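Local coordinates for protein mannuronan C5-epimerase (Pseudomonas syringae pv. tomato, PDB 4NK6) that converts beta-D-mannuronate units of polymeric alginate to alpha-L-guluronate and, within a periplasmic complex, helps protect the new polymer from degradation on its way to the outer membrane, at residues A165-E168 with T169-G172; A174-R177 with T178-E181; Q218-P221 with N222-K225. All blocks are in the same frame, centred on the assembly; numbering follows the deposited sequence.

In the fold
All three contacts are local, two at turns and one at a helix start, on the right-handed parallel beta-helix, in chain order 1, 2, 3. Contact 1 closes the hairpin between strands 162-167 and 172-173, and contact 2 lies in the loop that runs on from 172-173 to strand 186-188. Their centres are about 12 Å apart and they touch: Ala165 O and Ala174 N probably share a hydrogen bond, as do Arg170 NH1 and Ala175 O. Contact 3 stands apart at the start of helix 221-227, its centre about 34 Å from that of contact 1 and 29 Å from contact 2. The first two form one continuous surface elaboration, while the third caps a separate helical excursion.

Contact 1 (A165-E168 with T169-G172); sequences AWSE and TRNG
Trp166 lays its indole flat against the backbone of Gly172, where a short antiparallel hairpin closes. From CB, CG anti to the backbone N (chi1 -168°) starts the ring over the far arm; CD2 sits 3.5 Å from Gly172 O, and CH2 at the end of the six-membered ring meets Gly172 CA at 3.5 Å. That CA lies over the ring face, 17° off its normal, a CH-pi contact. NE1 points its N-H in the ring plane to water 1, which also donates to Asn171 OD1 at 2.7 Å. Beneath, Ser167 N binds Gly172 O at 2.9 Å, while Ser167 O takes Gly172 N at 3.3 Å and, weakly, Asn171 N: the G1 bulge, with Asn171 in the left-handed helical conformation. Ser167 OG closes the turn. It accepts from Arg170 N and, at 3.1 Å, from Arg170 NE, which meets it in the guanidinium plane; Glu145 is its further partner, and Gln144 holds Arg170 NH2. Arg141 adds a cation-pi contact to the indole. With two N-H donors and Glu145 around it, the serine hydroxyl is firmly oriented, and the turn is fixed by side chains as well as by backbone.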
ATOM      1  N   ALA A 165      15.285  -6.621  -2.262  1.00 31.58           N
ATOM      2  CA  ALA A 165      15.508  -7.031  -3.639  1.00 33.06           C
ATOM      3  C   ALA A 165      16.981  -6.807  -3.947  1.00 34.03           C
ATOM      4  O   ALA A 165      17.487  -5.693  -3.804  1.00 35.13           O
ATOM      5  CB  ALA A 165      14.641  -6.205  -4.574  1.00 27.34           C
ATOM      6  N   TRP A 166      17.661  -7.861  -4.383  1.00 32.97           N
ATOM      7  CA  TRP A 166      19.116  -7.850  -4.481  1.00 36.02           C
ATOM      8  C   TRP A 166      19.625  -8.222  -5.874  1.00 37.77           C
ATOM      9  O   TRP A 166      19.270  -9.263  -6.428  1.00 37.20           O
ATOM     10  CB  TRP A 166      19.703  -8.810  -3.435  1.00 38.00           C
ATOM     11  CG  TRP A 166      21.188  -8.684  -3.250  1.00 39.53           C
ATOM     12  CD1 TRP A 166      22.159  -9.460  -3.823  1.00 38.79           C
ATOM     13  CD2 TRP A 166      21.872  -7.725  -2.429  1.00 41.54           C
ATOM     14  NE1 TRP A 166      23.401  -9.040  -3.408  1.00 41.45           N
ATOM     15  CE2 TRP A 166      23.251  -7.976  -2.555  1.00 44.43           C
ATOM     16  CE3 TRP A 166      21.448  -6.673  -1.608  1.00 41.43           C
ATOM     17  CZ2 TRP A 166      24.213  -7.212  -1.890  1.00 43.53           C
ATOM     18  CZ3 TRP A 166      22.406  -5.919  -0.945  1.00 43.27           C
ATOM     19  CH2 TRP A 166      23.770  -6.195  -1.090  1.00 41.93           C
ATOM     20  N   SER A 167      20.465  -7.363  -6.437  1.00 37.68           N
ATOM     21  CA  SER A 167      21.104  -7.663  -7.708  1.00 34.43           C
ATOM     22  C   SER A 167      22.452  -8.321  -7.435  1.00 40.95           C
ATOM     23  O   SER A 167      23.345  -7.708  -6.845  1.00 42.17           O
ATOM     24  CB  SER A 167      21.270  -6.389  -8.538  1.00 37.19           C
ATOM     25  OG  SER A 167      22.047  -6.628  -9.702  1.00 43.80           O
ATOM     26  N   GLU A 168      22.595  -9.579  -7.839  1.00 39.95           N
ATOM     27  CA  GLU A 168      23.854 -10.286  -7.641  1.00 42.54           C
ATOM     28  C   GLU A 168      24.945  -9.727  -8.545  1.00 48.81           C
ATOM     29  O   GLU A 168      26.123  -9.742  -8.181  1.00 50.67           O
ATOM     30  CB  GLU A 168      23.684 -11.792  -7.854  1.00 41.44           C
ATOM     31  CG  GLU A 168      22.811 -12.456  -6.791  1.00 46.84           C
ATOM     32  CD  GLU A 168      22.742 -13.968  -6.931  1.00 52.56           C
ATOM     33  OE1 GLU A 168      23.676 -14.658  -6.464  1.00 61.91           O
ATOM     34  OE2 GLU A 168      21.742 -14.467  -7.492  1.00 45.90           O
ATOM     35  N   THR A 169      24.553  -9.220  -9.713  1.00 42.53           N
ATOM     36  CA  THR A 169      25.534  -8.674 -10.649  1.00 49.88           C
ATOM     37  C   THR A 169      26.073  -7.326 -10.162  1.00 51.14           C
ATOM     38  O   THR A 169      27.265  -7.049 -10.281  1.00 51.25           O
ATOM     39  CB  THR A 169      24.989  -8.569 -12.101  1.00 45.10           C
ATOM     40  OG1 THR A 169      23.906  -7.640 -12.151  1.00 59.26           O
ATOM     41  CG2 THR A 169      24.501  -9.920 -12.586  1.00 44.91           C
ATOM     42  N   ARG A 170      25.199  -6.501  -9.591  1.00 46.01           N
ATOM     43  CA  ARG A 170      25.622  -5.225  -9.029  1.00 46.02           C
ATOM     44  C   ARG A 170      26.214  -5.373  -7.625  1.00 49.81           C
ATOM     45  O   ARG A 170      26.877  -4.461  -7.130  1.00 51.63           O
ATOM     46  CB  ARG A 170      24.454  -4.232  -9.002  1.00 46.50           C
ATOM     47  CG  ARG A 170      24.119  -3.608 -10.359  1.00 46.92           C
ATOM     48  CD  ARG A 170      22.833  -2.784 -10.297  1.00 46.95           C
ATOM     49  NE  ARG A 170      21.635  -3.621 -10.361  1.00 48.48           N
ATOM     50  CZ  ARG A 170      20.391  -3.152 -10.466  1.00 47.71           C
ATOM     51  NH1 ARG A 170      20.168  -1.841 -10.526  1.00 45.95           N
ATOM     52  NH2 ARG A 170      19.365  -3.996 -10.516  1.00 39.91           N
ATOM     53  N   ASN A 171      25.978  -6.523  -6.994  1.00 49.52           N
ATOM     54  CA  ASN A 171      26.359  -6.742  -5.594  1.00 47.37           C
ATOM     55  C   ASN A 171      25.795  -5.655  -4.678  1.00 45.53           C
ATOM     56  O   ASN A 171      26.506  -5.070  -3.857  1.00 43.44           O
ATOM     57  CB  ASN A 171      27.881  -6.847  -5.443  1.00 53.09           C
ATOM     58  CG  ASN A 171      28.303  -7.318  -4.061  1.00 58.33           C
ATOM     59  OD1 ASN A 171      27.639  -8.152  -3.438  1.00 54.36           O
ATOM     60  ND2 ASN A 171      29.413  -6.775  -3.570  1.00 60.23           N
ATOM     61  N   GLY A 172      24.504  -5.385  -4.833  1.00 41.95           N
ATOM     62  CA  GLY A 172      23.831  -4.370  -4.045  1.00 40.06           C
ATOM     63  C   GLY A 172      22.337  -4.438  -4.300  1.00 40.36           C
ATOM     64  O   GLY A 172      21.863  -5.345  -4.989  1.00 37.34           O
TER
HETATM   65  O   HOH W   1      26.023 -10.272  -3.973  1.00 44.06           O

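Contact 2 (A174-R177 with T178-E181); sequences AAYR and TPDE
Glu181 OE1 is gripped from several directions: water 3 lies 2.6 Å from it, water 2 lies 2.9 Å from it, and Arg177 NE reaches it in a weak but straight bond. The carboxylate belongs to the last residue of a type I beta turn, Thr178 to Glu181, in the loop between strands 172-173 and 186-188 of the beta-helix. Its other oxygen takes the shorter arm of the same two-bond salt bridge. Glu181 OE2 receives Arg177 NH2 at 2.5 Å, a modelled distance shorter than usual and not to be pressed, on its syn lone pair, in the guanidinium plane, and the two flat groups lie only 21° from coplanar, so the pairing is side-on through NE and NH2. Glutamate reaches this far because its chain is extended all the way from CB, whereas the arginine bends at chi3 (-70°) to bring its edge round. Both waters lie between the acid and the backbone: water 2 also sits 2.7 Å from Ala175 O, and water 3 accepts from Arg177 N. Arg170 of the preceding hairpin brings a second guanidinium close to Arg177, and the glutamate would be expected to ease that like-charge approach. Tyr176, ahead of the turn, packs on its first two residues. Thr178 N lies over one face of the ring, 3.6 Å above the plane and toward the rim, while Thr178 O sits beyond the rim, 3.3 Å from Tyr176 CE1. Beyond the ring the phenol oxygen abuts the proline at the second position of the turn, Tyr176 OH lying 3.3 Å from Pro179 CD.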
ATOM      1  N   ALA A 174      18.720  -3.900  -5.832  1.00 33.76           N
ATOM      2  CA  ALA A 174      18.237  -3.789  -7.210  1.00 35.30           C
ATOM      3  C   ALA A 174      17.621  -2.418  -7.461  1.00 30.70           C
ATOM      4  O   ALA A 174      16.407  -2.303  -7.644  1.00 34.42           O
ATOM      5  CB  ALA A 174      17.213  -4.886  -7.502  1.00 34.09           C
ATOM      6  N   ALA A 175      18.459  -1.386  -7.469  1.00 36.22           N
ATOM      7  CA  ALA A 175      17.990  -0.006  -7.591  1.00 37.16           C
ATOM      8  C   ALA A 175      17.089   0.161  -8.812  1.00 36.74           C
ATOM      9  O   ALA A 175      17.347  -0.429  -9.859  1.00 35.28           O
ATOM     10  CB  ALA A 175      19.173   0.964  -7.653  1.00 34.98           C
ATOM     11  N   TYR A 176      16.023   0.946  -8.664  1.00 29.08           N
ATOM     12  CA  TYR A 176      15.057   1.109  -9.743  1.00 31.44           C
ATOM     13  C   TYR A 176      15.699   1.694 -10.989  1.00 35.16           C
ATOM     14  O   TYR A 176      16.488   2.626 -10.895  1.00 37.44           O
ATOM     15  CB  TYR A 176      13.899   2.009  -9.312  1.00 29.96           C
ATOM     16  CG  TYR A 176      12.989   2.305 -10.462  1.00 30.89           C
ATOM     17  CD1 TYR A 176      12.122   1.331 -10.938  1.00 30.08           C
ATOM     18  CD2 TYR A 176      13.024   3.539 -11.107  1.00 31.78           C
ATOM     19  CE1 TYR A 176      11.297   1.578 -12.009  1.00 31.89           C
ATOM     20  CE2 TYR A 176      12.194   3.795 -12.196  1.00 36.89           C
ATOM     21  CZ  TYR A 176      11.336   2.802 -12.636  1.00 33.74           C
ATOM     22  OH  TYR A 176      10.500   3.013 -13.698  1.00 35.30           O
ATOM     23  N   ARG A 177      15.350   1.152 -12.154  1.00 31.29           N
ATOM     24  CA  ARG A 177      15.847   1.677 -13.423  1.00 34.33           C
ATOM     25  C   ARG A 177      14.741   1.885 -14.457  1.00 36.84           C
ATOM     26  O   ARG A 177      14.705   2.902 -15.130  1.00 34.53           O
ATOM     27  CB  ARG A 177      16.913   0.745 -14.021  1.00 39.40           C
ATOM     28  CG  ARG A 177      18.217   0.711 -13.246  1.00 46.51           C
ATOM     29  CD  ARG A 177      19.282  -0.122 -13.953  1.00 50.64           C
ATOM     30  NE  ARG A 177      19.003  -1.556 -13.936  1.00 44.94           N
ATOM     31  CZ  ARG A 177      19.947  -2.494 -13.945  1.00 51.06           C
ATOM     32  NH1 ARG A 177      21.231  -2.144 -13.958  1.00 50.91           N
ATOM     33  NH2 ARG A 177      19.614  -3.779 -13.931  1.00 46.88           N
ATOM     34  N   THR A 178      13.853   0.913 -14.608  1.00 31.23           N
ATOM     35  CA  THR A 178      12.864   0.983 -15.674  1.00 32.88           C
ATOM     36  C   THR A 178      11.607   0.211 -15.242  1.00 37.54           C
ATOM     37  O   THR A 178      11.702  -0.697 -14.410  1.00 34.13           O
ATOM     38  CB  THR A 178      13.480   0.471 -17.018  1.00 38.06           C
ATOM     39  OG1 THR A 178      12.636   0.821 -18.117  1.00 45.11           O
ATOM     40  CG2 THR A 178      13.685  -1.031 -17.005  1.00 36.29           C
ATOM     41  N   PRO A 179      10.420   0.604 -15.751  1.00 32.89           N
ATOM     42  CA  PRO A 179       9.173  -0.016 -15.270  1.00 31.63           C
ATOM     43  C   PRO A 179       9.070  -1.536 -15.452  1.00 32.17           C
ATOM     44  O   PRO A 179       8.549  -2.215 -14.571  1.00 33.58           O
ATOM     45  CB  PRO A 179       8.089   0.674 -16.115  1.00 30.64           C
ATOM     46  CG  PRO A 179       8.699   2.005 -16.493  1.00 36.09           C
ATOM     47  CD  PRO A 179      10.157   1.716 -16.693  1.00 34.70           C
ATOM     48  N   ASP A 180       9.557  -2.065 -16.569  1.00 35.75           N
ATOM     49  CA  ASP A 180       9.296  -3.466 -16.901  1.00 38.33           C
ATOM     50  C   ASP A 180      10.391  -4.452 -16.496  1.00 37.00           C
ATOM     51  O   ASP A 180      10.282  -5.638 -16.768  1.00 38.91           O
ATOM     52  CB  ASP A 180       8.992  -3.614 -18.399  1.00 41.28           C
ATOM     53  CG  ASP A 180       7.728  -2.873 -18.814  1.00 44.62           C
ATOM     54  OD1 ASP A 180       6.766  -2.821 -18.025  1.00 50.75           O
ATOM     55  OD2 ASP A 180       7.699  -2.333 -19.930  1.00 50.12           O
ATOM     56  N   GLU A 181      11.448  -3.967 -15.858  1.00 35.46           N
ATOM     57  CA  GLU A 181      12.509  -4.857 -15.410  1.00 35.69           C
ATOM     58  C   GLU A 181      12.052  -5.574 -14.145  1.00 33.59           C
ATOM     59  O   GLU A 181      11.680  -4.924 -13.173  1.00 30.72           O
ATOM     60  CB  GLU A 181      13.783  -4.058 -15.127  1.00 36.45           C
ATOM     61  CG  GLU A 181      14.909  -4.879 -14.518  1.00 37.27           C
ATOM     62  CD  GLU A 181      16.134  -4.043 -14.200  1.00 44.66           C
ATOM     63  OE1 GLU A 181      15.983  -2.877 -13.769  1.00 42.74           O
ATOM     64  OE2 GLU A 181      17.253  -4.556 -14.379  1.00 52.01           O
TER
HETATM   65  O   HOH W   2      16.849  -2.811 -11.005  1.00 38.42           O
HETATM   66  O   HOH W   3      14.274  -1.295 -12.537  1.00 31.46           O

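Contact 3 (Q218-P221 with N222-K225); sequences QYTP and NTAK
This is the N-terminal cap of helix 221-227, a short helix inserted after strand 215-217 of the beta-helix, with Thr220 at the N-cap and Pro221 leading the first turn. Ala224 N gives Thr220 O a nearly straight bond of 2.8 Å, approaching almost end-on to the carbonyl, and Lys225 N follows to Pro221 O at 3.1 Å, tilted 23° from the carbonyl plane. Proline suits the start of a helix, since its nitrogen has no hydrogen to offer. The two threonines bring their hydroxyls together at the same end: Thr220 OG1 lies 3.2 Å from Thr223 OG1, and each is bonded to a different carboxylate oxygen of Glu66. Thr220 gets there with OG1 set between its own N and carbonyl carbon (chi1 57°). A carboxylate placed at the amino end of a helix would be expected to interact favourably with the helix dipole. On the apolar side, Tyr219 CB packs 4.1 Å from Ala224 CB, while its ring leads away past Thr223 CG2, stacked on Trp189, its OH bonded to Glu153. One residue earlier, Gln218 folds back at chi2 so that OE1 takes Tyr219 N at 2.8 Å, in the carbonyl plane on a lone pair, pinning the backbone just ahead of the cap. The Gln218 side chain is about 11 Å from that of His274, the inferred proton acceptor on strand 269-274. Gln218 and Pro221 both pack on Tyr251 of strand 246-251, so the helix start is seated against the neighbouring strand.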
ATOM      1  N   GLN A 218      -6.839 -10.474  -2.510  1.00 32.65           N
ATOM      2  CA  GLN A 218      -7.774 -11.560  -2.751  1.00 34.96           C
ATOM      3  C   GLN A 218      -7.389 -12.239  -4.071  1.00 36.09           C
ATOM      4  O   GLN A 218      -6.775 -11.610  -4.941  1.00 37.04           O
ATOM      5  CB  GLN A 218      -9.200 -11.001  -2.815  1.00 32.91           C
ATOM      6  CG  GLN A 218     -10.301 -12.017  -3.115  1.00 35.26           C
ATOM      7  CD  GLN A 218     -10.349 -13.174  -2.112  1.00 41.87           C
ATOM      8  OE1 GLN A 218      -9.574 -14.123  -2.208  1.00 42.16           O
ATOM      9  NE2 GLN A 218     -11.268 -13.096  -1.156  1.00 38.09           N
ATOM     10  N   TYR A 219      -7.736 -13.515  -4.224  1.00 36.65           N
ATOM     11  CA  TYR A 219      -7.547 -14.207  -5.498  1.00 36.92           C
ATOM     12  C   TYR A 219      -8.352 -13.516  -6.603  1.00 40.21           C
ATOM     13  O   TYR A 219      -9.247 -12.715  -6.317  1.00 42.03           O
ATOM     14  CB  TYR A 219      -8.001 -15.664  -5.394  1.00 36.37           C
ATOM     15  CG  TYR A 219      -7.126 -16.537  -4.523  1.00 40.96           C
ATOM     16  CD1 TYR A 219      -5.910 -17.015  -4.991  1.00 40.25           C
ATOM     17  CD2 TYR A 219      -7.526 -16.901  -3.237  1.00 45.15           C
ATOM     18  CE1 TYR A 219      -5.105 -17.817  -4.204  1.00 44.61           C
ATOM     19  CE2 TYR A 219      -6.729 -17.706  -2.443  1.00 43.97           C
ATOM     20  CZ  TYR A 219      -5.519 -18.163  -2.936  1.00 44.23           C
ATOM     21  OH  TYR A 219      -4.710 -18.964  -2.164  1.00 44.84           O
ATOM     22  N   THR A 220      -8.030 -13.828  -7.860  1.00 39.26           N
ATOM     23  CA  THR A 220      -8.802 -13.330  -8.999  1.00 44.71           C
ATOM     24  C   THR A 220     -10.253 -13.776  -8.837  1.00 46.42           C
ATOM     25  O   THR A 220     -10.514 -14.760  -8.145  1.00 50.32           O
ATOM     26  CB  THR A 220      -8.247 -13.858 -10.355  1.00 42.85           C
ATOM     27  OG1 THR A 220      -8.231 -15.292 -10.346  1.00 43.34           O
ATOM     28  CG2 THR A 220      -6.837 -13.337 -10.613  1.00 40.04           C
ATOM     29  N   PRO A 221     -11.202 -13.053  -9.464  1.00 48.87           N
ATOM     30  CA  PRO A 221     -12.621 -13.402  -9.312  1.00 48.34           C
ATOM     31  C   PRO A 221     -12.933 -14.880  -9.597  1.00 53.93           C
ATOM     32  O   PRO A 221     -13.598 -15.515  -8.783  1.00 55.53           O
ATOM     33  CB  PRO A 221     -13.312 -12.498 -10.340  1.00 50.22           C
ATOM     34  CG  PRO A 221     -12.418 -11.297 -10.438  1.00 48.34           C
ATOM     35  CD  PRO A 221     -11.017 -11.833 -10.277  1.00 46.51           C
ATOM     36  N   ASN A 222     -12.449 -15.408 -10.719  1.00 58.19           N
ATOM     37  CA  ASN A 222     -12.695 -16.807 -11.084  1.00 66.64           C
ATOM     38  C   ASN A 222     -12.202 -17.814 -10.047  1.00 60.08           C
ATOM     39  O   ASN A 222     -12.919 -18.740  -9.684  1.00 58.72           O
ATOM     40  CB  ASN A 222     -12.084 -17.129 -12.452  1.00 72.56           C
ATOM     41  CG  ASN A 222     -12.844 -16.485 -13.596  1.00 79.04           C
ATOM     42  OD1 ASN A 222     -14.027 -16.163 -13.469  1.00 77.60           O
ATOM     43  ND2 ASN A 222     -12.170 -16.301 -14.727  1.00 81.92           N
ATOM     44  N   THR A 223     -10.978 -17.627  -9.568  1.00 53.76           N
ATOM     45  CA  THR A 223     -10.417 -18.525  -8.566  1.00 52.14           C
ATOM     46  C   THR A 223     -11.090 -18.344  -7.207  1.00 53.29           C
ATOM     47  O   THR A 223     -11.378 -19.322  -6.520  1.00 53.91           O
ATOM     48  CB  THR A 223      -8.910 -18.299  -8.411  1.00 48.82           C
ATOM     49  OG1 THR A 223      -8.274 -18.384  -9.694  1.00 48.40           O
ATOM     50  CG2 THR A 223      -8.303 -19.325  -7.467  1.00 49.23           C
ATOM     51  N   ALA A 224     -11.336 -17.090  -6.825  1.00 54.14           N
ATOM     52  CA  ALA A 224     -11.960 -16.786  -5.539  1.00 53.53           C
ATOM     53  C   ALA A 224     -13.321 -17.459  -5.373  1.00 63.37           C
ATOM     54  O   ALA A 224     -13.628 -17.991  -4.306  1.00 65.17           O
ATOM     55  CB  ALA A 224     -12.091 -15.280  -5.343  1.00 51.72           C
ATOM     56  N   LYS A 225     -14.133 -17.445  -6.426  1.00 62.66           N
ATOM     57  CA  LYS A 225     -15.478 -18.004  -6.341  1.00 66.32           C
ATOM     58  C   LYS A 225     -15.439 -19.511  -6.077  1.00 70.04           C
ATOM     59  O   LYS A 225     -16.398 -20.085  -5.564  1.00 74.61           O
ATOM     60  CB  LYS A 225     -16.284 -17.694  -7.609  1.00 67.90           C
ATOM     61  CG  LYS A 225     -15.952 -18.586  -8.799  1.00 74.50           C
ATOM     62  CD  LYS A 225     -16.914 -18.382  -9.965  1.00 78.79           C
ATOM     63  CE  LYS A 225     -16.579 -17.134 -10.771  1.00 81.27           C
ATOM     64  NZ  LYS A 225     -17.439 -17.020 -11.986  1.00 84.28           N
TER